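Local coordinates for MIPZ (Caulobacter crescentus, PDB 2XJ9), which acts as an ATPase that positions the division plane, inhibiting cell division as a gradient formed through localized dimerization and nucleoid binding, at residues A[180-186]-A[212-218]; A[226-230]-A[242-246]. The protein carries 1 engineered substitution. The contacts are given in a common frame with arbitrary orientation. Residues are numbered along the deposited sequence.

Contact 1 (A[180-186]-A[212-218]). With AGS (phosphothiophosphoric acid-adenylate ester), chain D.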
ATOM      1  N   ASP A 180      21.231 -10.730   5.241  1.00 34.23           N
ATOM      2  CA  ASP A 180      20.182 -11.704   4.944  1.00 38.17           C
ATOM      3  C   ASP A 180      18.959 -10.980   4.316  1.00 46.17           C
ATOM      4  O   ASP A 180      18.555  -9.892   4.770  1.00 42.85           O
ATOM      5  CB  ASP A 180      19.804 -12.455   6.232  1.00 38.05           C
ATOM      6  CG  ASP A 180      19.143 -13.806   5.969  1.00 44.85           C
ATOM      7  OD1 ASP A 180      18.696 -14.431   6.964  1.00 32.72           O
ATOM      8  OD2 ASP A 180      19.077 -14.241   4.790  1.00 45.19           O
ATOM      9  N   TRP A 181      18.391 -11.554   3.257  1.00 37.29           N
ATOM     10  CA  TRP A 181      17.223 -10.948   2.638  1.00 33.37           C
ATOM     11  C   TRP A 181      16.094 -11.963   2.508  1.00 36.17           C
ATOM     12  O   TRP A 181      16.238 -12.966   1.805  1.00 40.75           O
ATOM     13  CB  TRP A 181      17.572 -10.350   1.280  1.00 27.83           C
ATOM     14  CG  TRP A 181      16.424  -9.600   0.682  1.00 37.39           C
ATOM     15  CD1 TRP A 181      15.280  -9.205   1.319  1.00 35.21           C
ATOM     16  CD2 TRP A 181      16.285  -9.171  -0.687  1.00 41.54           C
ATOM     17  NE1 TRP A 181      14.444  -8.552   0.431  1.00 32.33           N
ATOM     18  CE2 TRP A 181      15.037  -8.526  -0.802  1.00 25.06           C
ATOM     19  CE3 TRP A 181      17.096  -9.272  -1.825  1.00 37.18           C
ATOM     20  CZ2 TRP A 181      14.600  -7.984  -1.985  1.00 25.37           C
ATOM     21  CZ3 TRP A 181      16.650  -8.735  -3.004  1.00 32.26           C
ATOM     22  CH2 TRP A 181      15.418  -8.098  -3.077  1.00 35.65           C
ATOM     23  N   VAL A 182      14.979 -11.711   3.190  1.00 26.14           N
ATOM     24  CA  VAL A 182      13.846 -12.643   3.163  1.00 26.97           C
ATOM     25  C   VAL A 182      12.569 -12.058   2.581  1.00 26.74           C
ATOM     26  O   VAL A 182      12.041 -11.091   3.102  1.00 29.74           O
ATOM     27  CB  VAL A 182      13.500 -13.108   4.574  1.00 29.98           C
ATOM     28  CG1 VAL A 182      12.187 -13.819   4.579  1.00 24.07           C
ATOM     29  CG2 VAL A 182      14.594 -14.001   5.107  1.00 37.87           C
ATOM     30  N   VAL A 183      12.065 -12.650   1.511  1.00 25.85           N
ATOM     31  CA  VAL A 183      10.785 -12.241   0.935  1.00 21.42           C
ATOM     32  C   VAL A 183       9.659 -13.176   1.376  1.00 26.04           C
ATOM     33  O   VAL A 183       9.659 -14.345   1.008  1.00 32.34           O
ATOM     34  CB  VAL A 183      10.813 -12.338  -0.587  1.00 17.40           C
ATOM     35  CG1 VAL A 183       9.436 -12.135  -1.119  1.00 19.47           C
ATOM     36  CG2 VAL A 183      11.743 -11.330  -1.174  1.00 19.51           C
ATOM     37  N   LEU A 184       8.690 -12.696   2.150  1.00 25.26           N
ATOM     38  CA  LEU A 184       7.565 -13.566   2.487  1.00 27.26           C
ATOM     39  C   LEU A 184       6.242 -13.077   1.962  1.00 24.56           C
ATOM     40  O   LEU A 184       6.039 -11.899   1.819  1.00 30.54           O
ATOM     41  CB  LEU A 184       7.507 -13.871   3.982  1.00 35.82           C
ATOM     42  CG  LEU A 184       7.494 -12.811   5.077  1.00 30.97           C
ATOM     43  CD1 LEU A 184       8.371 -11.702   4.683  1.00 24.95           C
ATOM     44  CD2 LEU A 184       6.070 -12.343   5.291  1.00 27.79           C
ATOM     45  N   ARG A 185       5.352 -14.004   1.643  1.00 33.56           N
ATOM     46  CA  ARG A 185       4.055 -13.664   1.066  1.00 29.72           C
ATOM     47  C   ARG A 185       3.011 -13.426   2.143  1.00 30.87           C
ATOM     48  O   ARG A 185       2.788 -14.268   3.004  1.00 40.75           O
ATOM     49  CB  ARG A 185       3.583 -14.775   0.151  1.00 34.74           C
ATOM     50  CG  ARG A 185       4.433 -15.031  -1.065  1.00 43.71           C
ATOM     51  CD  ARG A 185       3.493 -15.629  -2.083  1.00 55.70           C
ATOM     52  NE  ARG A 185       4.121 -16.595  -2.925  1.00 65.25           N
ATOM     53  CZ  ARG A 185       3.936 -17.907  -3.067  1.00 79.91           C
ATOM     54  NH1 ARG A 185       4.719 -18.468  -3.965  1.00 69.53           N
ATOM     55  NH2 ARG A 185       3.056 -18.661  -2.403  1.00 84.69           N
ATOM     56  N   ASN A 186       2.355 -12.281   2.074  1.00 32.16           N
ATOM     57  CA  ASN A 186       1.504 -11.815   3.153  1.00 29.18           C
ATOM     58  C   ASN A 186       0.038 -11.656   2.694  1.00 32.67           C
ATOM     59  O   ASN A 186      -0.244 -11.585   1.501  1.00 32.96           O
ATOM     60  CB  ASN A 186       2.105 -10.513   3.682  1.00 27.16           C
ATOM     61  CG  ASN A 186       1.289  -9.892   4.777  1.00 36.21           C
ATOM     62  OD1 ASN A 186       0.819  -8.749   4.658  1.00 33.64           O
ATOM     63  ND2 ASN A 186       1.115 -10.626   5.860  1.00 40.37           N
ATOM     64  N   PHE A 212      17.644 -13.522  -2.590  1.00 39.87           N
ATOM     65  CA  PHE A 212      16.874 -13.600  -1.366  1.00 35.78           C
ATOM     66  C   PHE A 212      16.370 -15.025  -1.179  1.00 37.94           C
ATOM     67  O   PHE A 212      16.483 -15.860  -2.085  1.00 36.45           O
ATOM     68  CB  PHE A 212      15.732 -12.581  -1.344  1.00 34.48           C
ATOM     69  CG  PHE A 212      14.785 -12.704  -2.481  1.00 32.04           C
ATOM     70  CD1 PHE A 212      14.829 -11.811  -3.531  1.00 33.73           C
ATOM     71  CD2 PHE A 212      13.827 -13.714  -2.492  1.00 37.47           C
ATOM     72  CE1 PHE A 212      13.944 -11.926  -4.588  1.00 33.30           C
ATOM     73  CE2 PHE A 212      12.935 -13.834  -3.544  1.00 39.92           C
ATOM     74  CZ  PHE A 212      12.992 -12.939  -4.595  1.00 39.03           C
ATOM     75  N   ARG A 213      15.848 -15.299   0.007  1.00 28.90           N
ATOM     76  CA  ARG A 213      15.242 -16.570   0.289  1.00 30.29           C
ATOM     77  C   ARG A 213      13.816 -16.363   0.774  1.00 34.93           C
ATOM     78  O   ARG A 213      13.524 -15.445   1.529  1.00 37.40           O
ATOM     79  CB  ARG A 213      16.059 -17.320   1.326  1.00 30.96           C
ATOM     80  CG  ARG A 213      16.444 -16.493   2.517  1.00 34.57           C
ATOM     81  CD  ARG A 213      17.052 -17.341   3.613  1.00 27.43           C
ATOM     82  NE  ARG A 213      17.159 -16.577   4.848  1.00 31.42           N
ATOM     83  CZ  ARG A 213      16.380 -16.764   5.908  1.00 28.67           C
ATOM     84  NH1 ARG A 213      15.454 -17.705   5.891  1.00 29.05           N
ATOM     85  NH2 ARG A 213      16.536 -16.022   6.993  1.00 24.48           N
ATOM     86  N   ILE A 214      12.925 -17.227   0.327  1.00 31.41           N
ATOM     87  CA  ILE A 214      11.524 -17.072   0.638  1.00 36.52           C
ATOM     88  C   ILE A 214      11.196 -17.548   2.052  1.00 40.73           C
ATOM     89  O   ILE A 214      11.638 -18.608   2.489  1.00 42.23           O
ATOM     90  CB  ILE A 214      10.653 -17.805  -0.388  1.00 30.68           C
ATOM     91  CG1 ILE A 214      10.982 -17.302  -1.789  1.00 29.92           C
ATOM     92  CG2 ILE A 214       9.188 -17.619  -0.068  1.00 32.51           C
ATOM     93  CD1 ILE A 214      10.617 -18.265  -2.866  1.00 40.38           C
ATOM     94  N   GLY A 215      10.434 -16.737   2.773  1.00 35.09           N
ATOM     95  CA  GLY A 215       9.968 -17.111   4.090  1.00 33.10           C
ATOM     96  C   GLY A 215       8.495 -17.497   4.060  1.00 39.31           C
ATOM     97  O   GLY A 215       7.802 -17.325   3.038  1.00 29.29           O
ATOM     98  N   PRO A 216       7.999 -17.999   5.199  1.00 31.79           N
ATOM     99  CA  PRO A 216       6.618 -18.454   5.380  1.00 30.80           C
ATOM    100  C   PRO A 216       5.625 -17.293   5.396  1.00 38.96           C
ATOM    101  O   PRO A 216       5.868 -16.269   6.054  1.00 30.23           O
ATOM    102  CB  PRO A 216       6.639 -19.117   6.763  1.00 32.03           C
ATOM    103  CG  PRO A 216       8.038 -18.873   7.337  1.00 29.88           C
ATOM    104  CD  PRO A 216       8.704 -17.856   6.482  1.00 33.61           C
ATOM    105  N   GLY A 217       4.508 -17.456   4.689  1.00 44.36           N
ATOM    106  CA  GLY A 217       3.509 -16.404   4.600  1.00 44.23           C
ATOM    107  C   GLY A 217       2.695 -16.163   5.865  1.00 45.44           C
ATOM    108  O   GLY A 217       2.585 -17.038   6.724  1.00 47.78           O
ATOM    109  N   LEU A 218       2.146 -14.956   5.993  1.00 38.91           N
ATOM    110  CA  LEU A 218       1.011 -14.734   6.885  1.00 41.46           C
ATOM    111  C   LEU A 218      -0.281 -14.785   6.073  1.00 40.71           C
ATOM    112  O   LEU A 218      -0.274 -14.589   4.859  1.00 37.85           O
ATOM    113  CB  LEU A 218       1.111 -13.390   7.580  1.00 39.44           C
ATOM    114  CG  LEU A 218       2.400 -13.117   8.357  1.00 38.82           C
ATOM    115  CD1 LEU A 218       2.220 -11.871   9.242  1.00 30.89           C
ATOM    116  CD2 LEU A 218       2.773 -14.323   9.189  1.00 38.63           C
TER
HETATM  117  PG  AGS D1272       2.424   1.499   3.177  1.00 39.18           P
HETATM  118  S1G AGS D1272       3.030   1.675   1.785  1.00 21.85           S
HETATM  119  O2G AGS D1272       1.165   2.297   3.443  1.00 23.85           O
HETATM  120  O3G AGS D1272       3.379   1.622   4.344  1.00 32.58           O
HETATM  121  PB  AGS D1272       2.458  -1.125   4.345  1.00 20.83           P
HETATM  122  O1B AGS D1272       3.450  -1.988   3.596  1.00 20.98           O
HETATM  123  O2B AGS D1272       2.757  -0.399   5.632  1.00 20.27           O
HETATM  124  O3B AGS D1272       1.942  -0.047   3.254  1.00 27.16           O
HETATM  125  PA  AGS D1272       0.378  -2.281   5.907  1.00 21.73           P
HETATM  126  O1A AGS D1272       1.250  -2.987   6.924  1.00 25.24           O
HETATM  127  O2A AGS D1272      -0.309  -1.021   6.286  1.00 16.91           O
HETATM  128  O3A AGS D1272       1.176  -2.054   4.553  1.00 22.25           O
HETATM  129  O5' AGS D1272      -0.709  -3.313   5.345  1.00 24.87           O
HETATM  130  C5' AGS D1272      -1.625  -2.891   4.350  1.00 23.47           C
HETATM  131  C4' AGS D1272      -3.069  -3.107   4.830  1.00 24.45           C
HETATM  132  O4' AGS D1272      -3.199  -4.493   5.009  1.00 28.71           O
HETATM  133  C3' AGS D1272      -3.408  -2.520   6.188  1.00 21.46           C
HETATM  134  O3' AGS D1272      -4.782  -2.174   6.203  1.00 22.40           O
HETATM  135  C2' AGS D1272      -3.237  -3.626   7.206  1.00 23.15           C
HETATM  136  O2' AGS D1272      -4.153  -3.400   8.287  1.00 22.36           O
HETATM  137  C1' AGS D1272      -3.556  -4.833   6.348  1.00 24.68           C
HETATM  138  N9  AGS D1272      -2.809  -6.101   6.513  1.00 30.78           N
HETATM  139  C8  AGS D1272      -1.508  -6.310   6.203  1.00 34.78           C
HETATM  140  N7  AGS D1272      -1.152  -7.608   6.419  1.00 36.68           N
HETATM  141  C5  AGS D1272      -2.261  -8.236   6.849  1.00 28.44           C
HETATM  142  C6  AGS D1272      -2.592  -9.596   7.248  1.00 26.56           C
HETATM  143  N6  AGS D1272      -1.638 -10.547   7.228  1.00 33.91           N
HETATM  144  N1  AGS D1272      -3.867  -9.837   7.619  1.00 28.28           N
HETATM  145  C2  AGS D1272      -4.823  -8.896   7.651  1.00 23.59           C
HETATM  146  N3  AGS D1272      -4.596  -7.632   7.304  1.00 22.28           N
HETATM  147  C4  AGS D1272      -3.357  -7.257   6.898  1.00 29.75           C
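Strand 180-186 runs parallel to the short edge strand 213-215. At its start, Asp-180 forms a two-pronged salt bridge with Arg-213: NH2 lies 2.7 Å from OD1, and NE lies 3.0 Å from OD2. Arg-213 NH2 also bonds Ser-263 O. Trp-181 O accepts a hydrogen bond from Arg-213 N at 3.0 Å. The six-membered ring of Trp-181 receives the edge of Phe-212 in a T-shaped stack, with centroids 4.9 Å apart and planes at 69°. Val-182 CG2 lies over one face of the Arg-213 guanidinium. Val-183 uses both backbone polar atoms: its N donates to Arg-213 O at 3.2 Å, and its O accepts a bond from Gly-215 N at 3.1 Å. Val-183 CG2 makes a CH-pi contact, 3.5 Å from the Phe-212 ring centroid. A side chain at Gly-215 would collide with Val-182 CG1, so glycine suits the close approach there. Leu-184 CB packs 3.6 Å from Pro-216 O. Beyond it the pairing loosens, and Arg-185 O takes only a weak bond from Leu-218 N at 3.1 Å. Asn-186 and Leu-218 both belong to the pocket of the ATP analogue AGS; Leu-218 CB is 4.0 Å from AGS N6. Helix 194-210 connects the two strands. This is a beta-alpha-beta crossover at the edge of the parallel sheet of a P-loop NTPase, with strand ends leading to the adenine.

Contact 2 (A[226-230]-A[242-246])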
ATOM      1  N   GLU A 226      -6.949  -5.728  13.673  1.00 35.26           N
ATOM      2  CA  GLU A 226      -8.122  -5.365  14.453  1.00 30.71           C
ATOM      3  C   GLU A 226      -7.755  -4.611  15.724  1.00 36.11           C
ATOM      4  O   GLU A 226      -8.574  -3.866  16.257  1.00 38.73           O
ATOM      5  CB  GLU A 226      -8.890  -6.633  14.799  1.00 30.11           C
ATOM      6  CG  GLU A 226     -10.116  -6.404  15.636  1.00 56.41           C
ATOM      7  CD  GLU A 226     -10.771  -7.703  16.087  1.00 68.65           C
ATOM      8  OE1 GLU A 226     -10.024  -8.667  16.382  1.00 57.63           O
ATOM      9  OE2 GLU A 226     -12.025  -7.759  16.145  1.00 72.06           O
ATOM     10  N   LEU A 227      -6.522  -4.788  16.199  1.00 36.20           N
ATOM     11  CA  LEU A 227      -6.106  -4.219  17.480  1.00 34.18           C
ATOM     12  C   LEU A 227      -5.299  -2.924  17.343  1.00 39.87           C
ATOM     13  O   LEU A 227      -4.840  -2.348  18.337  1.00 42.24           O
ATOM     14  CB  LEU A 227      -5.321  -5.250  18.283  1.00 34.92           C
ATOM     15  CG  LEU A 227      -6.108  -6.515  18.584  1.00 42.01           C
ATOM     16  CD1 LEU A 227      -5.219  -7.589  19.184  1.00 36.45           C
ATOM     17  CD2 LEU A 227      -7.236  -6.155  19.520  1.00 45.41           C
ATOM     18  N   PHE A 228      -5.138  -2.451  16.117  1.00 32.81           N
ATOM     19  CA  PHE A 228      -4.327  -1.264  15.892  1.00 29.92           C
ATOM     20  C   PHE A 228      -4.752  -0.067  16.724  1.00 29.75           C
ATOM     21  O   PHE A 228      -3.921   0.691  17.191  1.00 39.71           O
ATOM     22  CB  PHE A 228      -4.326  -0.890  14.423  1.00 27.14           C
ATOM     23  CG  PHE A 228      -3.721   0.449  14.139  1.00 32.73           C
ATOM     24  CD1 PHE A 228      -2.382   0.564  13.806  1.00 29.94           C
ATOM     25  CD2 PHE A 228      -4.495   1.600  14.175  1.00 38.65           C
ATOM     26  CE1 PHE A 228      -1.835   1.804  13.512  1.00 29.83           C
ATOM     27  CE2 PHE A 228      -3.936   2.854  13.892  1.00 32.90           C
ATOM     28  CZ  PHE A 228      -2.612   2.947  13.565  1.00 25.80           C
ATOM     29  N   PRO A 229      -6.056   0.132  16.892  1.00 35.02           N
ATOM     30  CA  PRO A 229      -6.439   1.333  17.652  1.00 40.85           C
ATOM     31  C   PRO A 229      -5.966   1.311  19.112  1.00 43.77           C
ATOM     32  O   PRO A 229      -5.870   2.369  19.733  1.00 49.93           O
ATOM     33  CB  PRO A 229      -7.975   1.322  17.576  1.00 31.11           C
ATOM     34  CG  PRO A 229      -8.274   0.535  16.340  1.00 31.40           C
ATOM     35  CD  PRO A 229      -7.201  -0.508  16.223  1.00 30.51           C
ATOM     36  N   PHE A 230      -5.673   0.127  19.645  1.00 40.08           N
ATOM     37  CA  PHE A 230      -5.266  -0.011  21.039  1.00 42.16           C
ATOM     38  C   PHE A 230      -3.760  -0.109  21.158  1.00 45.04           C
ATOM     39  O   PHE A 230      -3.203   0.019  22.242  1.00 38.84           O
ATOM     40  CB  PHE A 230      -5.858  -1.271  21.639  1.00 43.65           C
ATOM     41  CG  PHE A 230      -7.334  -1.396  21.446  1.00 48.00           C
ATOM     42  CD1 PHE A 230      -7.863  -2.467  20.753  1.00 46.73           C
ATOM     43  CD2 PHE A 230      -8.193  -0.439  21.952  1.00 50.61           C
ATOM     44  CE1 PHE A 230      -9.215  -2.584  20.582  1.00 48.59           C
ATOM     45  CE2 PHE A 230      -9.547  -0.556  21.778  1.00 45.25           C
ATOM     46  CZ  PHE A 230     -10.056  -1.628  21.095  1.00 40.01           C
ATOM     47  N   ARG A 242      -7.815  -8.321  27.286  1.00 76.00           N
ATOM     48  CA  ARG A 242      -8.847  -8.847  26.401  1.00 76.57           C
ATOM     49  C   ARG A 242      -9.870  -7.788  26.019  1.00 75.05           C
ATOM     50  O   ARG A 242     -10.969  -7.744  26.572  1.00 81.16           O
ATOM     51  CB  ARG A 242      -9.539 -10.055  27.032  1.00 75.30           C
ATOM     52  CG  ARG A 242     -10.171  -9.769  28.383  1.00 82.73           C
ATOM     53  CD  ARG A 242     -10.968 -10.962  28.848  1.00 96.69           C
ATOM     54  NE  ARG A 242     -11.310 -11.822  27.716  1.00117.60           N
ATOM     55  CZ  ARG A 242     -12.207 -11.515  26.781  1.00112.63           C
ATOM     56  NH1 ARG A 242     -12.450 -12.361  25.786  1.00104.08           N
ATOM     57  NH2 ARG A 242     -12.862 -10.361  26.835  1.00105.52           N
ATOM     58  N   PRO A 243      -9.510  -6.930  25.055  1.00 73.49           N
ATOM     59  CA  PRO A 243     -10.417  -5.902  24.544  1.00 78.42           C
ATOM     60  C   PRO A 243     -11.282  -6.498  23.442  1.00 66.13           C
ATOM     61  O   PRO A 243     -12.204  -5.854  22.937  1.00 56.23           O
ATOM     62  CB  PRO A 243      -9.454  -4.863  23.954  1.00 73.55           C
ATOM     63  CG  PRO A 243      -8.073  -5.570  23.859  1.00 55.54           C
ATOM     64  CD  PRO A 243      -8.269  -6.989  24.267  1.00 61.88           C
ATOM     65  N   VAL A 244     -10.973  -7.743  23.089  1.00 57.33           N
ATOM     66  CA  VAL A 244     -11.605  -8.408  21.963  1.00 65.76           C
ATOM     67  C   VAL A 244     -11.825  -9.917  22.166  1.00 74.06           C
ATOM     68  O   VAL A 244     -10.903 -10.647  22.520  1.00 78.45           O
ATOM     69  CB  VAL A 244     -10.801  -8.162  20.688  1.00 66.35           C
ATOM     70  CG1 VAL A 244     -10.755  -9.429  19.825  1.00 62.74           C
ATOM     71  CG2 VAL A 244     -11.373  -6.955  19.936  1.00 63.30           C
ATOM     72  N   PRO A 245     -13.062 -10.385  21.927  1.00 75.62           N
ATOM     73  CA  PRO A 245     -13.409 -11.789  22.176  1.00 72.93           C
ATOM     74  C   PRO A 245     -12.469 -12.718  21.424  1.00 78.93           C
ATOM     75  O   PRO A 245     -12.089 -12.385  20.299  1.00 82.35           O
ATOM     76  CB  PRO A 245     -14.826 -11.901  21.606  1.00 82.38           C
ATOM     77  CG  PRO A 245     -15.358 -10.489  21.635  1.00 74.04           C
ATOM     78  CD  PRO A 245     -14.182  -9.630  21.335  1.00 71.85           C
ATOM     79  N   VAL A 246     -12.101 -13.853  22.020  1.00 80.58           N
ATOM     80  CA  VAL A 246     -11.183 -14.793  21.370  1.00 75.41           C
ATOM     81  C   VAL A 246     -11.813 -15.535  20.207  1.00 78.52           C
ATOM     82  O   VAL A 246     -13.019 -15.785  20.184  1.00 85.74           O
ATOM     83  CB  VAL A 246     -10.597 -15.840  22.341  1.00 77.80           C
ATOM     84  CG1 VAL A 246     -10.007 -17.016  21.559  1.00 58.87           C
ATOM     85  CG2 VAL A 246      -9.544 -15.203  23.232  1.00 89.60           C
TER
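Both segments lie in the long connection between strand 213-215 and helix 249-263, at the interface with the second subunit. They meet through a few side chains, while their backbones stay apart: the nearest CA atoms, of Leu-227 and Val-244, are 8.2 Å from each other. A turn closed by Phe-230 N to Leu-227 O at 2.9 Å sets both side chains to reach the other segment. The Pro-243 ring is the bump that fits against them. Its CB lies over one face of the Phe-230 ring, 4.1 Å from CE1, and its CG is 4.5 Å from Leu-227 CD2. Leu-232 and Leu-237 also touch this proline. Val-244 fills the next hollow, between Leu-227 and Glu-226. Its CG2 is 4.2 Å from Leu-227 CD2, and its CG1 is 3.6 Å from Glu-226 OE1. Arg-198 of the second subunit packs on Val-244 and forms a weak, long ion pair with Glu-226. Between the segments the fit is van der Waals packing, mostly apolar, so it depends on complementary shape, not on directed polar bonds.

The centre of contact 1 is about 11 Å from the centre of the chain, that of contact 2 about 21 Å. Their nearest atoms are about 12 Å apart, so they do not touch. Contact 1 joins regular strands of the main sheet and buries 673 Å². Contact 2 joins two parts of one long loop and buries 194 Å². Backbone bonds, a salt bridge and ring contacts hold the first; mostly apolar packing, with one carboxylate at its border, makes up the second. Half of the touching residues of contact 1 are buried, and four of the five in contact 2. Contact 1 meets nucleotide but no second subunit, whereas that subunit packs on contact 2.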